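Local structure of 2-hydroxyisobutanoyl-CoA mutase large subunit (Aquincola tertiaricarbonis, 4R3U) at residues V289-F298 with Y320-R331. The protein forms, with its small cobalamin-binding subunit, the B12-dependent mutase that interconverts 2-hydroxyisobutyryl-CoA and (S)-3-hydroxybutyryl-CoA. Sequence-based numbering, arbitrary orientation.
With 3KK (S-{(3R,5R,9R)-1-[(2R,3S,4R,5R)-5-(6-amino-9H-purin-9-yl)-4-hydroxy-3-(phosphonooxy)tetrahydrofuran-2-yl]-3,5,9-trihydroxy-8,8-dimethyl-3,5-dioxido-10,14-dioxo-2,4,6-trioxa-11,15-diaza-3lambda~5~,5lambda~5~-diphosphaheptadecan-17-yl} 2-hydroxy-2-methylpropanethioate), chain F.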
loop_
_atom_site.group_PDB
_atom_site.type_symbol
_atom_site.label_atom_id
_atom_site.label_comp_id
_atom_site.label_asym_id
_atom_site.label_seq_id
_atom_site.Cartn_x
_atom_site.Cartn_y
_atom_site.Cartn_z
ATOM N N VAL A 289 26.033 -23.367 22.450
ATOM C CA VAL A 289 25.071 -22.724 21.544
ATOM C C VAL A 289 23.912 -22.055 22.282
ATOM O O VAL A 289 23.542 -20.929 21.942
ATOM C CB VAL A 289 24.542 -23.663 20.425
ATOM C CG1 VAL A 289 24.112 -22.858 19.206
ATOM C CG2 VAL A 289 25.560 -24.735 20.043
ATOM N N ASP A 290 23.355 -22.731 23.301
ATOM C CA ASP A 290 22.209 -22.210 24.054
ATOM C C ASP A 290 22.509 -20.994 24.960
ATOM O O ASP A 290 21.581 -20.315 25.404
ATOM C CB ASP A 290 21.434 -23.344 24.756
ATOM C CG ASP A 290 20.803 -24.362 23.813
ATOM O OD1 ASP A 290 20.305 -23.959 22.751
ATOM O OD2 ASP A 290 20.751 -25.557 24.173
ATOM N N GLU A 291 23.802 -20.684 25.179
ATOM C CA GLU A 291 24.206 -19.513 25.963
ATOM C C GLU A 291 24.082 -18.218 25.129
ATOM O O GLU A 291 24.064 -17.138 25.718
ATOM C CB GLU A 291 25.664 -19.642 26.445
ATOM C CG GLU A 291 25.952 -20.722 27.476
ATOM C CD GLU A 291 27.364 -20.645 28.032
ATOM O OE1 GLU A 291 28.128 -21.626 27.858
ATOM O OE2 GLU A 291 27.714 -19.593 28.621
ATOM N N PHE A 292 24.051 -18.309 23.774
ATOM C CA PHE A 292 24.052 -17.121 22.905
ATOM C C PHE A 292 23.054 -17.138 21.757
ATOM O O PHE A 292 22.546 -16.073 21.396
ATOM C CB PHE A 292 25.485 -16.817 22.398
ATOM C CG PHE A 292 26.034 -17.820 21.407
ATOM C CD1 PHE A 292 26.671 -18.978 21.844
ATOM C CD2 PHE A 292 25.913 -17.607 20.031
ATOM C CE1 PHE A 292 27.160 -19.913 20.927
ATOM C CE2 PHE A 292 26.399 -18.545 19.116
ATOM C CZ PHE A 292 27.014 -19.695 19.572
ATOM N N ALA A 293 22.752 -18.324 21.179
ATOM C CA ALA A 293 21.781 -18.452 20.084
ATOM C C ALA A 293 20.428 -17.767 20.334
ATOM O O ALA A 293 19.937 -17.095 19.403
ATOM C CB ALA A 293 21.594 -19.889 19.677
ATOM N N PRO A 294 19.847 -17.810 21.572
ATOM C CA PRO A 294 18.569 -17.100 21.802
ATOM C C PRO A 294 18.607 -15.594 21.503
ATOM O O PRO A 294 17.594 -15.032 21.086
ATOM C CB PRO A 294 18.292 -17.350 23.287
ATOM C CG PRO A 294 19.023 -18.582 23.615
ATOM C CD PRO A 294 20.261 -18.540 22.789
ATOM N N ARG A 295 19.793 -14.966 21.691
ATOM C CA ARG A 295 20.062 -13.541 21.496
ATOM C C ARG A 295 20.587 -13.128 20.110
ATOM O O ARG A 295 20.704 -11.926 19.825
ATOM C CB ARG A 295 20.939 -12.987 22.621
ATOM C CG ARG A 295 20.151 -12.596 23.874
ATOM C CD ARG A 295 19.382 -11.305 23.651
ATOM N NE ARG A 295 18.266 -11.205 24.576
ATOM C CZ ARG A 295 17.210 -10.424 24.405
ATOM N NH1 ARG A 295 16.244 -10.405 25.305
ATOM N NH2 ARG A 295 17.118 -9.648 23.337
ATOM N N LEU A 296 20.856 -14.116 19.225
ATOM C CA LEU A 296 21.254 -13.820 17.852
ATOM C C LEU A 296 20.018 -13.247 17.166
ATOM O O LEU A 296 18.885 -13.574 17.542
ATOM C CB LEU A 296 21.706 -15.096 17.103
ATOM C CG LEU A 296 23.003 -15.776 17.542
ATOM C CD1 LEU A 296 23.132 -17.143 16.893
ATOM C CD2 LEU A 296 24.217 -14.915 17.217
ATOM N N ALA A 297 20.227 -12.389 16.174
ATOM C CA ALA A 297 19.152 -11.743 15.419
ATOM C C ALA A 297 19.629 -11.485 13.999
ATOM O O ALA A 297 20.834 -11.571 13.706
ATOM C CB ALA A 297 18.718 -10.444 16.101
ATOM N N PHE A 298 18.676 -11.199 13.115
ATOM C CA PHE A 298 18.893 -10.992 11.676
ATOM C C PHE A 298 18.294 -9.688 11.167
ATOM O O PHE A 298 17.529 -9.018 11.871
ATOM C CB PHE A 298 18.298 -12.184 10.904
ATOM C CG PHE A 298 18.956 -13.494 11.232
ATOM C CD1 PHE A 298 18.586 -14.214 12.368
ATOM C CD2 PHE A 298 19.976 -13.993 10.437
ATOM C CE1 PHE A 298 19.242 -15.400 12.704
ATOM C CE2 PHE A 298 20.613 -15.198 10.764
ATOM C CZ PHE A 298 20.247 -15.883 11.898
ATOM N N TYR A 320 16.538 -21.768 9.620
ATOM C CA TYR A 320 17.234 -21.378 10.831
ATOM C C TYR A 320 16.948 -22.341 11.973
ATOM O O TYR A 320 17.896 -22.775 12.627
ATOM C CB TYR A 320 16.854 -19.946 11.239
ATOM C CG TYR A 320 17.474 -19.519 12.554
ATOM C CD1 TYR A 320 18.831 -19.215 12.643
ATOM C CD2 TYR A 320 16.704 -19.426 13.713
ATOM C CE1 TYR A 320 19.406 -18.809 13.848
ATOM C CE2 TYR A 320 17.265 -19.022 14.919
ATOM C CZ TYR A 320 18.619 -18.718 14.982
ATOM O OH TYR A 320 19.177 -18.326 16.166
ATOM N N ALA A 321 15.648 -22.674 12.215
ATOM C CA ALA A 321 15.254 -23.619 13.268
ATOM C C ALA A 321 15.953 -24.968 13.076
ATOM O O ALA A 321 16.586 -25.466 14.023
ATOM C CB ALA A 321 13.757 -23.812 13.273
ATOM N N LYS A 322 15.883 -25.515 11.826
ATOM C CA LYS A 322 16.461 -26.802 11.456
ATOM C C LYS A 322 17.971 -26.852 11.650
ATOM O O LYS A 322 18.472 -27.848 12.157
ATOM C CB LYS A 322 16.035 -27.213 10.036
ATOM C CG LYS A 322 14.570 -27.613 9.966
ATOM C CD LYS A 322 14.058 -27.871 8.555
ATOM C CE LYS A 322 12.678 -28.492 8.628
ATOM N NZ LYS A 322 12.201 -28.970 7.303
ATOM N N ILE A 323 18.679 -25.761 11.285
ATOM C CA ILE A 323 20.146 -25.630 11.390
ATOM C C ILE A 323 20.568 -25.655 12.857
ATOM O O ILE A 323 21.438 -26.437 13.230
ATOM C CB ILE A 323 20.650 -24.351 10.652
ATOM C CG1 ILE A 323 20.481 -24.472 9.114
ATOM C CG2 ILE A 323 22.092 -24.014 11.012
ATOM C CD1 ILE A 323 20.547 -23.044 8.354
ATOM N N MET A 324 19.940 -24.800 13.680
ATOM C CA MET A 324 20.208 -24.671 15.113
ATOM C C MET A 324 19.957 -25.970 15.883
ATOM O O MET A 324 20.829 -26.402 16.648
ATOM C CB MET A 324 19.435 -23.471 15.701
ATOM C CG MET A 324 19.830 -22.125 15.078
ATOM S SD MET A 324 21.625 -21.791 14.906
ATOM C CE MET A 324 22.005 -21.332 16.506
ATOM N N LYS A 325 18.823 -26.640 15.609
ATOM C CA LYS A 325 18.482 -27.913 16.227
ATOM C C LYS A 325 19.339 -29.051 15.709
ATOM O O LYS A 325 19.997 -29.718 16.510
ATOM C CB LYS A 325 16.986 -28.258 16.045
ATOM C CG LYS A 325 16.542 -29.451 16.903
ATOM C CD LYS A 325 15.299 -30.147 16.363
ATOM C CE LYS A 325 14.544 -30.800 17.476
ATOM N NZ LYS A 325 13.121 -31.022 17.111
ATOM N N GLU A 326 19.296 -29.308 14.381
ATOM C CA GLU A 326 19.979 -30.444 13.763
ATOM C C GLU A 326 21.471 -30.330 13.638
ATOM O O GLU A 326 22.173 -31.299 13.957
ATOM C CB GLU A 326 19.330 -30.867 12.436
ATOM C CG GLU A 326 17.849 -31.235 12.530
ATOM C CD GLU A 326 17.379 -32.393 13.402
ATOM O OE1 GLU A 326 18.120 -33.398 13.526
ATOM O OE2 GLU A 326 16.228 -32.328 13.893
ATOM N N ARG A 327 21.973 -29.165 13.187
ATOM C CA ARG A 327 23.404 -28.961 12.983
ATOM C C ARG A 327 24.141 -28.506 14.251
ATOM O O ARG A 327 25.277 -28.914 14.468
ATOM C CB ARG A 327 23.634 -27.985 11.814
ATOM C CG ARG A 327 25.091 -27.864 11.369
ATOM C CD ARG A 327 25.354 -26.530 10.703
ATOM N NE ARG A 327 26.750 -26.436 10.302
ATOM C CZ ARG A 327 27.161 -26.539 9.044
ATOM N NH1 ARG A 327 28.446 -26.478 8.758
ATOM N NH2 ARG A 327 26.280 -26.614 8.054
ATOM N N PHE A 328 23.534 -27.638 15.059
ATOM C CA PHE A 328 24.244 -27.168 16.237
ATOM C C PHE A 328 23.896 -27.879 17.535
ATOM O O PHE A 328 24.626 -27.741 18.521
ATOM C CB PHE A 328 24.246 -25.628 16.329
ATOM C CG PHE A 328 24.959 -24.991 15.152
ATOM C CD1 PHE A 328 26.326 -25.195 14.942
ATOM C CD2 PHE A 328 24.259 -24.227 14.226
ATOM C CE1 PHE A 328 26.980 -24.623 13.837
ATOM C CE2 PHE A 328 24.915 -23.642 13.127
ATOM C CZ PHE A 328 26.267 -23.839 12.944
ATOM N N GLY A 329 22.828 -28.685 17.501
ATOM C CA GLY A 329 22.348 -29.439 18.646
ATOM C C GLY A 329 21.773 -28.575 19.747
ATOM O O GLY A 329 21.900 -28.902 20.928
ATOM N N ALA A 330 21.135 -27.475 19.382
ATOM C CA ALA A 330 20.523 -26.569 20.357
ATOM C C ALA A 330 19.366 -27.284 21.058
ATOM O O ALA A 330 18.682 -28.113 20.440
ATOM C CB ALA A 330 20.024 -25.300 19.667
ATOM N N ARG A 331 19.205 -27.026 22.371
ATOM C CA ARG A 331 18.144 -27.633 23.174
ATOM C C ARG A 331 17.141 -26.607 23.720
ATOM O O ARG A 331 16.038 -26.993 24.115
ATOM C CB ARG A 331 18.735 -28.530 24.267
ATOM C CG ARG A 331 19.702 -29.537 23.691
ATOM C CD ARG A 331 20.072 -30.638 24.615
ATOM N NE ARG A 331 21.023 -31.566 24.015
ATOM C CZ ARG A 331 20.767 -32.382 22.990
ATOM N NH1 ARG A 331 19.565 -32.392 22.420
ATOM N NH2 ARG A 331 21.697 -33.222 22.555
HETATM C C4 3KK F . 22.882 1.099 6.124
HETATM C C3 3KK F . 21.400 0.907 6.427
HETATM C C2 3KK F . 20.654 0.473 5.167
HETATM O O3 3KK F . 20.890 2.157 6.860
HETATM C C1 3KK F . 21.157 -0.128 7.534
HETATM O O1 3KK F . 21.793 -1.182 7.605
HETATM S S1P 3KK F . 19.893 0.350 8.664
HETATM C C2P 3KK F . 19.864 -1.015 9.859
HETATM C C3P 3KK F . 19.035 -0.637 11.060
HETATM N N4P 3KK F . 18.964 -1.796 11.940
HETATM C C5P 3KK F . 17.973 -1.963 12.821
HETATM O O5P 3KK F . 17.045 -1.165 12.988
HETATM C C6P 3KK F . 18.099 -3.263 13.622
HETATM C C7P 3KK F . 17.041 -3.377 14.710
HETATM N N8P 3KK F . 17.142 -4.679 15.380
HETATM C C9P 3KK F . 16.449 -4.939 16.499
HETATM O O9P 3KK F . 15.720 -4.103 17.036
HETATM C CAP 3KK F . 16.704 -6.326 17.156
HETATM O OAP 3KK F . 18.084 -6.735 17.040
HETATM C CBP 3KK F . 15.667 -7.455 16.831
HETATM C CDP 3KK F . 15.923 -8.674 17.729
HETATM C CEP 3KK F . 15.772 -7.916 15.373
HETATM C CCP 3KK F . 14.224 -6.989 17.121
HETATM O O6A 3KK F . 14.170 -6.471 18.462
HETATM P P2A 3KK F . 13.020 -5.542 19.028
HETATM O O4A 3KK F . 12.679 -4.512 18.036
HETATM O O5A 3KK F . 13.429 -5.114 20.387
HETATM O O3A 3KK F . 11.789 -6.599 19.082
HETATM P P1A 3KK F . 11.641 -7.913 20.058
HETATM O O1A 3KK F . 12.940 -8.345 20.638
HETATM O O2A 3KK F . 10.840 -8.906 19.323
HETATM O O5B 3KK F . 10.684 -7.219 21.178
HETATM C C5B 3KK F . 11.185 -6.561 22.363
HETATM C C4B 3KK F . 10.682 -7.289 23.623
HETATM O O4B 3KK F . 9.251 -7.573 23.554
HETATM C C3B 3KK F . 11.384 -8.630 23.802
HETATM O O3B 3KK F . 11.600 -8.838 25.218
HETATM P P3B 3KK F . 13.062 -8.817 25.907
HETATM O O8A 3KK F . 13.761 -9.916 25.204
HETATM O O7A 3KK F . 13.543 -7.449 25.626
HETATM O O9A 3KK F . 12.729 -9.077 27.329
HETATM C C2B 3KK F . 10.381 -9.630 23.255
HETATM O O2B 3KK F . 10.547 -10.929 23.834
HETATM C C1B 3KK F . 9.060 -9.001 23.649
HETATM N N9A 3KK F . 7.944 -9.397 22.738
HETATM C C8A 3KK F . 7.791 -9.138 21.441
HETATM N N7A 3KK F . 6.651 -9.692 21.038
HETATM C C5A 3KK F . 6.075 -10.281 22.092
HETATM C C4A 3KK F . 6.884 -10.088 23.154
HETATM N N3A 3KK F . 6.565 -10.573 24.383
HETATM C C2A 3KK F . 5.359 -11.283 24.580
HETATM N N1A 3KK F . 4.537 -11.457 23.432
HETATM C C6A 3KK F . 4.922 -10.970 22.234
HETATM N N6A 3KK F . 4.162 -11.132 21.149
#
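D290 OD2 accepts a hydrogen bond from R331 N at 2.8 Å through its syn lone pair, a fairly straight bond (158°) that ties the loop before strand 298-302 to the chain just beyond helix 306-327. Aspartate suits this place because two oxygens on a short stem can serve two donors: OD1 takes S335 OG. With an alanine here, the R331 amide and the S335 hydroxyl would probably lose the carboxylate that serves both, one oxygen each.

Beside it the contact turns apolar. M324, bent at chi2 and chi3, curls its CE to 3.5 Å from A293 CB and 3.7 Å from V289 CG1; the small alanine leaves room for the flexible thioether. The Y320 ring, CG anti to the backbone N (chi1 176°), is held between F298, offset edge-to-face at 77° with F298 CE1 3.6 Å from Y320 CE1, and M324 CG near the rim of its other face.

From the same loop, R295 NH1 donates to O8A of the 3'-phosphate of 3KK through a bent bond, and N248 holds its NH2. Within this beta-alpha unit of the TIM barrel, apolar side chains thus pack a CoA-binding loop on the helix end, and a carboxylate holds the turn after it.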